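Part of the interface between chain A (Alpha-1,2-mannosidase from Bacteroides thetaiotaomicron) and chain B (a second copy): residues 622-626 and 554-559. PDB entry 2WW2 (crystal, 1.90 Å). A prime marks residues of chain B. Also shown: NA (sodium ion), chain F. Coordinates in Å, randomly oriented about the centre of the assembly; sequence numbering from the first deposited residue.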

# COMPACT_ATOMS: atom_id res chain seq x y z
N TYR A 622 -1.57 14.41 -17.65
CA TYR A 622 -0.45 14.39 -16.68
C TYR A 622 -0.76 13.28 -15.68
O TYR A 622 -1.30 13.54 -14.59
CB TYR A 622 -0.32 15.75 -15.97
CG TYR A 622 0.24 16.85 -16.87
CD1 TYR A 622 1.60 16.94 -17.11
CD2 TYR A 622 -0.61 17.79 -17.46
CE1 TYR A 622 2.14 17.95 -17.92
CE2 TYR A 622 -0.08 18.80 -18.29
CZ TYR A 622 1.30 18.86 -18.51
OH TYR A 622 1.84 19.85 -19.31
N CYS A 623 -0.48 12.03 -16.09
CA CYS A 623 -0.98 10.84 -15.39
C CYS A 623 -0.44 10.62 -13.99
O CYS A 623 -1.16 10.11 -13.12
CB CYS A 623 -0.74 9.56 -16.22
SG CYS A 623 -1.33 9.67 -17.92
N GLY A 624 0.83 10.97 -13.76
CA GLY A 624 1.43 10.81 -12.44
C GLY A 624 0.55 11.39 -11.33
O GLY A 624 0.12 12.55 -11.41
N ASP A 625 0.29 10.59 -10.29
CA ASP A 625 -0.48 11.05 -9.13
C ASP A 625 0.15 12.33 -8.55
O ASP A 625 -0.54 13.17 -7.98
CB ASP A 625 -0.48 9.98 -8.04
CG ASP A 625 -1.45 8.85 -8.34
OD1 ASP A 625 -2.37 9.03 -9.19
OD2 ASP A 625 -1.29 7.79 -7.71
N GLU A 626 1.45 12.46 -8.71
CA GLU A 626 2.16 13.60 -8.16
C GLU A 626 2.41 14.67 -9.19
O GLU A 626 3.09 15.65 -8.92
CB GLU A 626 3.51 13.13 -7.69
CG GLU A 626 4.01 13.88 -6.56
CD GLU A 626 3.84 13.08 -5.33
OE1 GLU A 626 2.81 12.38 -5.26
OE2 GLU A 626 4.74 13.14 -4.46
N PRO B 554 -10.12 4.74 -9.83
CA PRO B 554 -8.67 4.55 -9.81
C PRO B 554 -7.99 5.10 -11.05
O PRO B 554 -8.60 5.19 -12.11
CB PRO B 554 -8.52 3.03 -9.79
CG PRO B 554 -9.76 2.53 -10.50
CD PRO B 554 -10.85 3.48 -10.08
N ASN B 555 -6.71 5.44 -10.89
CA ASN B 555 -5.90 5.93 -12.00
C ASN B 555 -5.38 4.77 -12.85
O ASN B 555 -4.70 3.87 -12.34
CB ASN B 555 -4.72 6.73 -11.45
CG ASN B 555 -3.96 7.46 -12.53
OD1 ASN B 555 -4.20 7.28 -13.73
ND2 ASN B 555 -3.02 8.30 -12.11
N THR B 556 -5.71 4.79 -14.13
CA THR B 556 -5.29 3.72 -15.04
C THR B 556 -4.22 4.16 -16.05
O THR B 556 -3.87 3.39 -16.96
CB THR B 556 -6.49 3.10 -15.81
OG1 THR B 556 -7.16 4.11 -16.56
CG2 THR B 556 -7.47 2.44 -14.83
N TYR B 557 -3.73 5.38 -15.89
CA TYR B 557 -2.67 5.92 -16.74
C TYR B 557 -3.01 5.75 -18.22
O TYR B 557 -4.08 6.18 -18.65
CB TYR B 557 -1.31 5.30 -16.36
CG TYR B 557 -1.06 5.44 -14.88
CD1 TYR B 557 -0.37 6.52 -14.37
CD2 TYR B 557 -1.58 4.51 -13.97
CE1 TYR B 557 -0.16 6.67 -13.01
CE2 TYR B 557 -1.38 4.64 -12.61
CZ TYR B 557 -0.67 5.72 -12.13
OH TYR B 557 -0.47 5.86 -10.77
N ASN B 558 -2.14 5.12 -19.00
CA ASN B 558 -2.45 4.81 -20.41
C ASN B 558 -2.89 3.36 -20.66
O ASN B 558 -3.00 2.94 -21.81
CB ASN B 558 -1.27 5.13 -21.32
CG ASN B 558 -0.94 6.61 -21.38
OD1 ASN B 558 0.22 7.00 -21.41
ND2 ASN B 558 -1.97 7.44 -21.40
N TYR B 559 -3.14 2.61 -19.60
CA TYR B 559 -3.44 1.19 -19.73
C TYR B 559 -4.86 0.92 -20.23
O TYR B 559 -5.20 -0.21 -20.57
CB TYR B 559 -3.15 0.45 -18.41
CG TYR B 559 -1.71 0.62 -17.97
CD1 TYR B 559 -0.67 -0.01 -18.65
CD2 TYR B 559 -1.38 1.44 -16.89
CE1 TYR B 559 0.66 0.16 -18.26
CE2 TYR B 559 -0.07 1.61 -16.49
CZ TYR B 559 0.95 0.98 -17.18
OH TYR B 559 2.26 1.17 -16.77
NA NA F . -1.67 13.97 -12.20
O HOH W 1 -3.03 11.98 -12.24
O HOH W 2 1.44 7.87 -10.13
O HOH W 3 -2.03 14.55 -9.79

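The contact, which buries 235 Å² over both stretches, centres on Cys623, whose CA-to-CB bond points toward chain B and which meets Tyr557′ and Asn555′ with different parts of the residue. Cys623 CB packs against the tyrosine ring, 3.6 Å from Tyr557′ CD1, an apolar contact made where the two backbones lie close: the CA atoms of Cys623 and Tyr557′ are the nearest pair across the stretches, at 5.4 Å. Gly624 CA lies near the plane of the same ring, at its edge.

Both direct hydrogen bonds between the stretches come from Asn555′. With chi1 in the t rotamer, its amide reaches chain A, and Asn555′ ND2 donates two hydrogen bonds, to Cys623 O (2.8 Å) and to Asp625 OD1 (3.1 Å). Asn555′ OD1 accepts from Tyr557′ N at 2.9 Å, so one side chain both bridges the chains and braces its own loop just ahead of the ring. Beyond the ring, Tyr557′ OH is joined to Asp625 N through water 2, at 2.8 and 3.0 Å respectively.

The chain A loop also carries a sodium ion, bound by Tyr622 O at 2.5 Å and Gly624 O at 2.4 Å. Water 1, another ligand of the ion, donates to Cys623 O, linking the metal site to the carbonyl that receives Asn555′.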